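Local coordinates for protein N(G),N(G)-dimethylarginine dimethylaminohydrolase (PDB 1H70) that hydrolyses N(omega)-methylated arginines, namely asymmetric dimethylarginine and monomethylarginine, to citrulline and dimethylamine or methylamine, at residues 3-14 with 48-59; 114-122 with 162-170. The protein carries 1 engineered substitution. One frame throughout, in Å; residues are numbered along the deposited sequence.

Contact 1: residues 3-14 with 48-59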
loop_
_atom_site.group_PDB
_atom_site.type_symbol
_atom_site.label_atom_id
_atom_site.label_comp_id
_atom_site.label_asym_id
_atom_site.label_seq_id
_atom_site.Cartn_x
_atom_site.Cartn_y
_atom_site.Cartn_z
ATOM N N PHE A 3 -14.961 3.245 -1.898
ATOM C CA PHE A 3 -14.236 3.859 -0.799
ATOM C C PHE A 3 -14.845 5.231 -0.529
ATOM O O PHE A 3 -15.331 5.881 -1.465
ATOM C CB PHE A 3 -12.777 4.043 -1.188
ATOM C CG PHE A 3 -11.972 2.774 -1.238
ATOM C CD1 PHE A 3 -11.045 2.581 -2.261
ATOM C CD2 PHE A 3 -12.106 1.805 -0.259
ATOM C CE1 PHE A 3 -10.283 1.438 -2.300
ATOM C CE2 PHE A 3 -11.350 0.637 -0.296
ATOM C CZ PHE A 3 -10.446 0.440 -1.313
ATOM N N LYS A 4 -14.806 5.690 0.721
ATOM C CA LYS A 4 -15.331 7.010 1.039
ATOM C C LYS A 4 -14.188 7.932 1.443
ATOM O O LYS A 4 -14.311 9.141 1.310
ATOM C CB LYS A 4 -16.342 6.968 2.187
ATOM C CG LYS A 4 -17.494 5.987 1.989
ATOM C CD LYS A 4 -18.762 6.407 2.734
ATOM C CE LYS A 4 -20.003 5.681 2.178
ATOM N NZ LYS A 4 -20.182 4.264 2.646
ATOM N N HIS A 5 -13.101 7.346 1.947
ATOM C CA HIS A 5 -11.974 8.138 2.439
ATOM C C HIS A 5 -10.573 7.635 2.080
ATOM O O HIS A 5 -10.328 6.443 1.880
ATOM C CB HIS A 5 -11.932 8.143 3.979
ATOM C CG HIS A 5 -13.182 8.575 4.685
ATOM N ND1 HIS A 5 -13.569 9.891 4.773
ATOM C CD2 HIS A 5 -14.088 7.870 5.404
ATOM C CE1 HIS A 5 -14.685 9.981 5.481
ATOM N NE2 HIS A 5 -15.020 8.768 5.880
ATOM N N ILE A 6 -9.644 8.586 2.105
ATOM C CA ILE A 6 -8.241 8.365 1.912
ATOM C C ILE A 6 -7.495 9.144 2.997
ATOM O O ILE A 6 -7.928 10.240 3.359
ATOM C CB ILE A 6 -7.882 8.862 0.477
ATOM C CG1 ILE A 6 -8.022 7.626 -0.439
ATOM C CG2 ILE A 6 -6.543 9.545 0.411
ATOM C CD1 ILE A 6 -8.685 7.842 -1.714
ATOM N N ILE A 7 -6.418 8.556 3.532
ATOM C CA ILE A 7 -5.514 9.258 4.452
ATOM C C ILE A 7 -4.144 9.268 3.761
ATOM O O ILE A 7 -3.726 8.257 3.169
ATOM C CB ILE A 7 -5.376 8.580 5.826
ATOM C CG1 ILE A 7 -6.722 8.558 6.548
ATOM C CG2 ILE A 7 -4.308 9.262 6.671
ATOM C CD1 ILE A 7 -6.780 7.546 7.674
ATOM N N ALA A 8 -3.426 10.382 3.854
ATOM C CA ALA A 8 -2.084 10.509 3.253
ATOM C C ALA A 8 -1.262 11.416 4.155
ATOM O O ALA A 8 -1.827 12.054 5.068
ATOM C CB ALA A 8 -2.158 11.124 1.854
ATOM N N ARG A 9 0.039 11.521 3.913
ATOM C CA ARG A 9 0.853 12.426 4.752
ATOM C C ARG A 9 1.908 13.090 3.890
ATOM O O ARG A 9 2.610 12.423 3.144
ATOM C CB ARG A 9 1.512 11.656 5.876
ATOM C CG ARG A 9 2.335 12.537 6.880
ATOM C CD ARG A 9 3.189 11.727 7.835
ATOM N NE ARG A 9 2.420 10.983 8.825
ATOM C CZ ARG A 9 1.824 11.506 9.886
ATOM N NH1 ARG A 9 1.888 12.816 10.130
ATOM N NH2 ARG A 9 1.157 10.703 10.720
ATOM N N THR A 10 2.028 14.401 4.002
ATOM C CA THR A 10 3.024 15.162 3.263
ATOM C C THR A 10 4.401 14.601 3.520
ATOM O O THR A 10 4.709 14.293 4.649
ATOM C CB THR A 10 2.950 16.618 3.794
ATOM O OG1 THR A 10 1.597 17.076 3.621
ATOM C CG2 THR A 10 3.861 17.574 3.000
ATOM N N PRO A 11 5.250 14.490 2.493
ATOM C CA PRO A 11 6.616 13.979 2.693
ATOM C C PRO A 11 7.476 14.977 3.482
ATOM O O PRO A 11 7.260 16.198 3.377
ATOM C CB PRO A 11 7.125 13.792 1.256
ATOM C CG PRO A 11 6.355 14.782 0.465
ATOM C CD PRO A 11 4.967 14.844 1.088
ATOM N N ALA A 12 8.393 14.468 4.295
ATOM C CA ALA A 12 9.280 15.306 5.101
ATOM C C ALA A 12 10.540 15.614 4.316
ATOM O O ALA A 12 10.848 14.938 3.324
ATOM C CB ALA A 12 9.656 14.587 6.372
ATOM N N ARG A 13 11.317 16.606 4.761
ATOM C CA ARG A 13 12.571 16.872 4.078
ATOM C C ARG A 13 13.480 15.667 4.242
ATOM O O ARG A 13 14.303 15.378 3.353
ATOM C CB ARG A 13 13.276 18.105 4.635
ATOM C CG ARG A 13 12.627 19.443 4.265
ATOM C CD ARG A 13 13.314 20.628 4.950
ATOM N NE ARG A 13 13.166 20.593 6.404
ATOM C CZ ARG A 13 12.093 21.052 7.048
ATOM N NH1 ARG A 13 11.091 21.557 6.353
ATOM N NH2 ARG A 13 12.010 21.001 8.371
ATOM N N SER A 14 13.364 14.965 5.371
ATOM C CA SER A 14 14.185 13.772 5.631
ATOM C C SER A 14 13.883 12.576 4.712
ATOM O O SER A 14 14.562 11.555 4.797
ATOM C CB SER A 14 14.144 13.336 7.105
ATOM O OG SER A 14 12.818 13.051 7.496
ATOM N N VAL A 48 -13.771 10.758 -3.140
ATOM C CA VAL A 48 -13.466 10.389 -1.759
ATOM C C VAL A 48 -13.101 11.664 -1.009
ATOM O O VAL A 48 -12.762 12.666 -1.659
ATOM C CB VAL A 48 -12.237 9.457 -1.691
ATOM C CG1 VAL A 48 -12.557 8.087 -2.261
ATOM C CG2 VAL A 48 -11.036 10.051 -2.473
ATOM N N ASP A 49 -13.218 11.706 0.318
ATOM C CA ASP A 49 -12.636 12.889 0.968
ATOM C C ASP A 49 -11.249 12.472 1.394
ATOM O O ASP A 49 -10.972 11.273 1.531
ATOM C CB ASP A 49 -13.463 13.573 2.054
ATOM C CG ASP A 49 -14.056 12.621 2.980
ATOM O OD1 ASP A 49 -13.220 11.822 3.457
ATOM O OD2 ASP A 49 -15.289 12.660 3.298
ATOM N N ILE A 50 -10.364 13.450 1.565
ATOM C CA ILE A 50 -8.968 13.193 1.791
ATOM C C ILE A 50 -8.552 13.804 3.111
ATOM O O ILE A 50 -8.931 14.940 3.365
ATOM C CB ILE A 50 -8.163 13.868 0.642
ATOM C CG1 ILE A 50 -8.483 13.182 -0.691
ATOM C CG2 ILE A 50 -6.670 13.925 0.944
ATOM C CD1 ILE A 50 -8.311 14.054 -1.933
ATOM N N THR A 51 -7.845 13.037 3.941
ATOM C CA THR A 51 -7.286 13.563 5.179
ATOM C C THR A 51 -5.788 13.596 4.952
ATOM O O THR A 51 -5.177 12.549 4.827
ATOM C CB THR A 51 -7.649 12.660 6.368
ATOM O OG1 THR A 51 -9.071 12.690 6.514
ATOM C CG2 THR A 51 -7.016 13.197 7.666
ATOM N N LEU A 52 -5.203 14.785 4.897
ATOM C CA LEU A 52 -3.806 14.954 4.591
ATOM C C LEU A 52 -3.061 15.409 5.824
ATOM O O LEU A 52 -3.264 16.517 6.279
ATOM C CB LEU A 52 -3.693 15.976 3.450
ATOM C CG LEU A 52 -2.316 16.414 2.951
ATOM C CD1 LEU A 52 -1.429 15.212 2.595
ATOM C CD2 LEU A 52 -2.488 17.349 1.735
ATOM N N LEU A 53 -2.225 14.519 6.357
ATOM C CA LEU A 53 -1.487 14.827 7.604
ATOM C C LEU A 53 -0.197 15.553 7.327
ATOM O O LEU A 53 0.347 15.441 6.243
ATOM C CB LEU A 53 -1.232 13.519 8.369
ATOM C CG LEU A 53 -2.552 12.715 8.536
ATOM C CD1 LEU A 53 -2.241 11.368 9.152
ATOM C CD2 LEU A 53 -3.496 13.511 9.453
ATOM N N PRO A 54 0.289 16.300 8.327
ATOM C CA PRO A 54 1.530 17.088 8.188
ATOM C C PRO A 54 2.787 16.212 8.204
ATOM O O PRO A 54 2.828 15.085 8.725
ATOM C CB PRO A 54 1.502 18.017 9.414
ATOM C CG PRO A 54 0.668 17.247 10.434
ATOM C CD PRO A 54 -0.363 16.472 9.634
ATOM N N PRO A 55 3.864 16.752 7.651
ATOM C CA PRO A 55 5.125 16.008 7.612
ATOM C C PRO A 55 5.705 15.815 9.005
ATOM O O PRO A 55 5.438 16.609 9.920
ATOM C CB PRO A 55 6.038 16.897 6.762
ATOM C CG PRO A 55 5.442 18.266 6.825
ATOM C CD PRO A 55 3.956 18.097 7.035
ATOM N N ASP A 56 6.510 14.770 9.192
ATOM C CA ASP A 56 7.160 14.568 10.497
ATOM C C ASP A 56 8.609 14.264 10.161
ATOM O O ASP A 56 8.911 13.190 9.663
ATOM C CB ASP A 56 6.557 13.419 11.276
ATOM C CG ASP A 56 7.022 13.393 12.720
ATOM O OD1 ASP A 56 8.206 13.731 13.006
ATOM O OD2 ASP A 56 6.218 13.096 13.627
ATOM N N GLU A 57 9.499 15.211 10.435
ATOM C CA GLU A 57 10.912 15.044 10.119
ATOM C C GLU A 57 11.614 13.885 10.815
ATOM O O GLU A 57 12.637 13.374 10.324
ATOM C CB GLU A 57 11.669 16.360 10.417
ATOM C CG GLU A 57 11.216 17.511 9.543
ATOM C CD GLU A 57 11.483 17.233 8.074
ATOM O OE1 GLU A 57 12.438 16.470 7.785
ATOM O OE2 GLU A 57 10.750 17.754 7.206
ATOM N N ARG A 58 11.085 13.454 11.950
ATOM C CA ARG A 58 11.688 12.352 12.679
ATOM C C ARG A 58 11.521 11.019 11.944
ATOM O O ARG A 58 12.180 10.074 12.282
ATOM C CB ARG A 58 11.040 12.177 14.054
ATOM C CG ARG A 58 11.133 13.362 14.997
ATOM C CD ARG A 58 10.337 13.078 16.266
ATOM N NE ARG A 58 8.913 12.963 15.943
ATOM C CZ ARG A 58 7.961 12.828 16.832
ATOM N NH1 ARG A 58 8.282 12.822 18.129
ATOM N NH2 ARG A 58 6.696 12.733 16.433
ATOM N N PHE A 59 10.619 10.961 10.974
ATOM C CA PHE A 59 10.320 9.731 10.254
ATOM C C PHE A 59 10.403 9.925 8.739
ATOM O O PHE A 59 9.417 10.210 8.067
ATOM C CB PHE A 59 8.933 9.195 10.644
ATOM C CG PHE A 59 8.828 8.810 12.103
ATOM C CD1 PHE A 59 8.236 9.685 13.011
ATOM C CD2 PHE A 59 9.331 7.606 12.565
ATOM C CE1 PHE A 59 8.149 9.362 14.335
ATOM C CE2 PHE A 59 9.253 7.274 13.896
ATOM C CZ PHE A 59 8.661 8.159 14.788
HETATM O O HOH W 1 -16.737 10.794 1.119
HETATM O O HOH W 2 -10.411 11.276 4.608
HETATM O O HOH W 3 6.435 12.982 6.637
#

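Contact 2: residues 114-122 with 162-170. With CIR (citrulline), chain B.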
loop_
_atom_site.group_PDB
_atom_site.type_symbol
_atom_site.label_atom_id
_atom_site.label_comp_id
_atom_site.label_asym_id
_atom_site.label_seq_id
_atom_site.Cartn_x
_atom_site.Cartn_y
_atom_site.Cartn_z
ATOM N N VAL A 114 4.326 -6.319 11.726
ATOM C CA VAL A 114 3.494 -6.292 10.501
ATOM C C VAL A 114 3.637 -4.931 9.833
ATOM O O VAL A 114 3.642 -3.938 10.532
ATOM C CB VAL A 114 1.969 -6.448 10.747
ATOM C CG1 VAL A 114 1.149 -6.205 9.472
ATOM C CG2 VAL A 114 1.604 -7.851 11.255
ATOM N N GLU A 115 3.744 -4.903 8.508
ATOM C CA GLU A 115 3.703 -3.648 7.746
ATOM C C GLU A 115 2.611 -3.912 6.719
ATOM O O GLU A 115 2.709 -4.879 5.968
ATOM C CB GLU A 115 5.037 -3.245 7.093
ATOM C CG GLU A 115 6.020 -2.747 8.146
ATOM C CD GLU A 115 7.424 -2.466 7.645
ATOM O OE1 GLU A 115 7.620 -2.332 6.417
ATOM O OE2 GLU A 115 8.322 -2.352 8.508
ATOM N N ALA A 116 1.585 -3.045 6.699
ATOM C CA ALA A 116 0.410 -3.267 5.854
ATOM C C ALA A 116 0.608 -3.297 4.349
ATOM O O ALA A 116 -0.300 -3.698 3.618
ATOM C CB ALA A 116 -0.753 -2.312 6.232
ATOM N N GLY A 117 1.789 -2.933 3.860
ATOM C CA GLY A 117 2.098 -3.050 2.432
ATOM C C GLY A 117 2.149 -4.530 2.049
ATOM O O GLY A 117 2.083 -4.902 0.881
ATOM N N ASP A 118 2.277 -5.391 3.067
ATOM C CA ASP A 118 2.294 -6.837 2.888
ATOM C C ASP A 118 0.880 -7.411 2.815
ATOM O O ASP A 118 0.708 -8.618 2.671
ATOM C CB ASP A 118 3.020 -7.516 4.050
ATOM C CG ASP A 118 4.514 -7.633 3.833
ATOM O OD1 ASP A 118 4.912 -8.103 2.734
ATOM O OD2 ASP A 118 5.335 -7.306 4.743
ATOM N N ILE A 119 -0.119 -6.535 2.937
ATOM C CA ILE A 119 -1.521 -6.983 2.950
ATOM C C ILE A 119 -2.320 -6.535 1.749
ATOM O O ILE A 119 -2.461 -5.339 1.453
ATOM C CB ILE A 119 -2.209 -6.550 4.274
ATOM C CG1 ILE A 119 -1.430 -7.108 5.464
ATOM C CG2 ILE A 119 -3.676 -7.111 4.335
ATOM C CD1 ILE A 119 -1.893 -6.590 6.839
ATOM N N MET A 120 -2.935 -7.514 1.068
ATOM C CA MET A 120 -3.778 -7.241 -0.085
ATOM C C MET A 120 -5.244 -7.655 0.170
ATOM O O MET A 120 -5.509 -8.812 0.394
ATOM C CB MET A 120 -3.266 -8.005 -1.312
ATOM C CG MET A 120 -4.032 -7.647 -2.587
ATOM S SD MET A 120 -3.402 -8.432 -4.080
ATOM C CE MET A 120 -3.566 -10.194 -3.624
ATOM N N MET A 121 -6.161 -6.690 0.143
ATOM C CA MET A 121 -7.579 -6.913 0.415
ATOM C C MET A 121 -8.335 -7.280 -0.844
ATOM O O MET A 121 -8.340 -6.510 -1.823
ATOM C CB MET A 121 -8.190 -5.636 0.991
ATOM C CG MET A 121 -9.695 -5.686 1.198
ATOM S SD MET A 121 -10.350 -4.183 2.033
ATOM C CE MET A 121 -10.385 -3.076 0.607
ATOM N N VAL A 122 -8.978 -8.443 -0.814
ATOM C CA VAL A 122 -9.795 -8.909 -1.946
ATOM C C VAL A 122 -11.137 -9.271 -1.357
ATOM O O VAL A 122 -11.262 -10.363 -0.824
ATOM C CB VAL A 122 -9.211 -10.157 -2.642
ATOM C CG1 VAL A 122 -10.079 -10.552 -3.876
ATOM C CG2 VAL A 122 -7.787 -9.882 -3.068
ATOM N N LEU A 162 10.172 -6.406 -1.299
ATOM C CA LEU A 162 10.111 -5.802 0.027
ATOM C C LEU A 162 8.805 -6.146 0.722
ATOM O O LEU A 162 8.807 -6.551 1.852
ATOM C CB LEU A 162 10.254 -4.272 -0.073
ATOM C CG LEU A 162 10.223 -3.534 1.262
ATOM C CD1 LEU A 162 11.410 -3.929 2.136
ATOM C CD2 LEU A 162 10.183 -2.015 1.007
ATOM N N HIS A 163 7.679 -5.979 0.036
ATOM C CA HIS A 163 6.382 -6.300 0.598
ATOM C C HIS A 163 5.590 -6.997 -0.507
ATOM O O HIS A 163 5.877 -6.816 -1.686
ATOM C CB HIS A 163 5.515 -5.076 0.952
ATOM C CG HIS A 163 6.054 -4.188 2.034
ATOM N ND1 HIS A 163 6.647 -2.970 1.777
ATOM C CD2 HIS A 163 6.072 -4.345 3.367
ATOM C CE1 HIS A 163 7.025 -2.421 2.921
ATOM N NE2 HIS A 163 6.670 -3.220 3.900
ATOM N N LEU A 164 4.547 -7.704 -0.113
ATOM C CA LEU A 164 3.694 -8.381 -1.080
ATOM C C LEU A 164 3.204 -7.453 -2.205
ATOM O O LEU A 164 3.288 -7.785 -3.386
ATOM C CB LEU A 164 2.477 -8.932 -0.330
ATOM C CG LEU A 164 1.480 -9.783 -1.142
ATOM C CD1 LEU A 164 2.043 -11.196 -1.291
ATOM C CD2 LEU A 164 0.159 -9.833 -0.396
ATOM N N LYS A 165 2.697 -6.268 -1.830
ATOM C CA LYS A 165 2.135 -5.345 -2.820
ATOM C C LYS A 165 3.130 -4.613 -3.709
ATOM O O LYS A 165 2.741 -3.858 -4.605
ATOM C CB LYS A 165 1.083 -4.422 -2.218
ATOM C CG LYS A 165 -0.177 -5.206 -1.810
ATOM C CD LYS A 165 -1.378 -4.298 -1.607
ATOM C CE LYS A 165 -1.161 -3.274 -0.492
ATOM N NZ LYS A 165 -2.519 -2.844 0.043
ATOM N N THR A 166 4.410 -4.905 -3.545
ATOM C CA THR A 166 5.441 -4.411 -4.438
ATOM C C THR A 166 5.196 -5.036 -5.807
ATOM O O THR A 166 5.469 -4.424 -6.849
ATOM C CB THR A 166 6.813 -4.872 -3.956
ATOM O OG1 THR A 166 7.181 -4.149 -2.763
ATOM C CG2 THR A 166 7.912 -4.583 -4.986
ATOM N N GLY A 167 4.728 -6.277 -5.788
ATOM C CA GLY A 167 4.496 -7.013 -7.024
ATOM C C GLY A 167 3.086 -7.500 -7.257
ATOM O O GLY A 167 2.864 -8.405 -8.068
ATOM N N LEU A 168 2.103 -6.886 -6.598
ATOM C CA LEU A 168 0.715 -7.328 -6.754
ATOM C C LEU A 168 -0.245 -6.184 -6.465
ATOM O O LEU A 168 0.051 -5.311 -5.646
ATOM C CB LEU A 168 0.371 -8.412 -5.741
ATOM C CG LEU A 168 0.721 -9.870 -5.958
ATOM C CD1 LEU A 168 0.632 -10.607 -4.624
ATOM C CD2 LEU A 168 -0.234 -10.455 -6.996
ATOM N N ALA A 169 -1.383 -6.218 -7.122
ATOM C CA ALA A 169 -2.420 -5.211 -6.934
ATOM C C ALA A 169 -3.763 -5.742 -7.369
ATOM O O ALA A 169 -3.915 -6.159 -8.516
ATOM C CB ALA A 169 -2.124 -3.924 -7.727
ATOM N N TYR A 170 -4.742 -5.684 -6.478
ATOM C CA TYR A 170 -6.097 -6.117 -6.817
ATOM C C TYR A 170 -6.930 -4.943 -7.256
ATOM O O TYR A 170 -7.031 -3.965 -6.550
ATOM C CB TYR A 170 -6.755 -6.839 -5.631
ATOM C CG TYR A 170 -8.131 -7.401 -5.964
ATOM C CD1 TYR A 170 -8.293 -8.308 -6.998
ATOM C CD2 TYR A 170 -9.267 -7.001 -5.261
ATOM C CE1 TYR A 170 -9.531 -8.836 -7.306
ATOM C CE2 TYR A 170 -10.522 -7.512 -5.571
ATOM C CZ TYR A 170 -10.642 -8.430 -6.595
ATOM O OH TYR A 170 -11.890 -8.950 -6.917
HETATM C C CIR B . 10.714 1.444 3.488
HETATM O O CIR B . 10.019 1.045 4.472
HETATM O OXT CIR B . 11.818 0.829 3.186
HETATM C CA CIR B . 10.226 2.582 2.632
HETATM N N CIR B . 11.376 3.304 2.056
HETATM C C3 CIR B . 9.303 2.037 1.514
HETATM C C4 CIR B . 8.001 1.501 2.136
HETATM C C5 CIR B . 7.117 0.935 1.038
HETATM N N6 CIR B . 5.832 0.474 1.583
HETATM C C7 CIR B . 4.797 0.084 0.857
HETATM O O7 CIR B . 4.807 0.078 -0.384
HETATM N N8 CIR B . 3.679 -0.305 1.501
HETATM O O HOH W 4 -2.775 -2.610 2.982
HETATM O O HOH W 5 -5.428 -4.086 -0.344
#

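Contact 1: residues 3-14 with 48-59
I6 and A8 each use both backbone polar groups to pair with residues 49-53. I6 N donates to D49 O and T51 N to I6 O. A8 N donates to T51 O, and L53 N meets A8 O at 2.8 Å. The pairing is parallel, and D49 N to K4 O and T10 N to L53 O extend it at its two ends.

Side chains add polar bonds. R9 is bent at chi3 (-70°), which turns its guanidinium back along residues 53-54. NH1 donates to P54 O at 2.8 Å, close to the guanidinium plane, and L53 CB lies over one face. E57 receives the start of the 3-10 segment at 13-14 with both carboxylate oxygens. OE2 accepts from R13 N at 2.8 Å and OE1 from S14 N at 3.0 Å, each through its syn lone pair. S14 OG also donates to E57 O at 2.9 Å. OE2 lies over the centre of the R13 guanidinium, so no N-H points at it. This salt bridge is long and acts through charge. H5 and D49 lie side by side.

Apolar contacts are fewer. I7 CG2 meets L53 CD1 at 3.9 Å, and T10 CB lies against P55 CD at 3.7 Å. Helix 29-43 packs on I6 and A8, while helix 89-100 touches T51 and L53. Strand 5-9, helix 29-43 and strand 49-53 form a beta-alpha-beta unit.

Contact 2: residues 114-122 with 162-170
The H163 ring has G117 CA over one face, offset toward the rim. At its edge lie the carboxylates of E115 and D118. NE2 donates to E115 OE1 at 2.8 Å, almost in the ring plane, and reaches this oxygen on its anti side. The two planes are 53° apart. D118 OD2 sits by CD2 at 3.3 Å; its hydrogen bonds go to S131 and T134. On the Y170 ring, V122 CG1 rests over one face in a CH-pi contact, 3.6 Å from the centroid. The Y170 hydroxyl is bonded to N174 N.

H163 is the probable proton donor of the active site. E115 OE1 is shared with R133, which binds the ligand, so the carboxylate links two pocket residues. Citrulline is bound here: its N6 is 3.4 Å from H163 CE1, and its N8 is 3.3 Å from G117 CA. The pocket lies near the centre of the chain, as in the pentein (alpha/beta-propeller) fold of arginine-modifying enzymes. Strands 119-122 and 168-170 are edge strands of two neighbouring sheets.

Two bonds from backbone N-H groups join the two short 3-10 segments, 116-118 and 164-166. L164 N donates to D118 OD1 at 2.9 Å, and K165 N to G117 O. K165 bends at chi3 (-61°), and its NZ reaches I119 O at 2.9 Å. The same nitrogen meets waters 4 and 5 and forms a salt bridge with E66. M120 extends from its strand with CG anti to the backbone N. Its SD packs against Y170 CB at 4.0 Å and L168 CB, and its CB against L164 CD2.

How the contacts relate
From the N terminus the chain enters contact 1 at once. Residues 3-14 lead into helix 29-43, and residues 48-59 return beside them, closing a loop of 33 residues. The chain then passes D61, E66, D67 and R86 of the citrulline pocket before contact 2 opens at residue 114. Strand 125-130, helix 136-148 and strand 152-157 fill the second loop, which residues 162-170 close. The two loops run in series, neither nested nor crossed. Contact 1 joins two strands of one sheet. Contact 2 joins edge strands of two different sheets and lies nearer the chain centre. The contacts meet where F3 packs on M121.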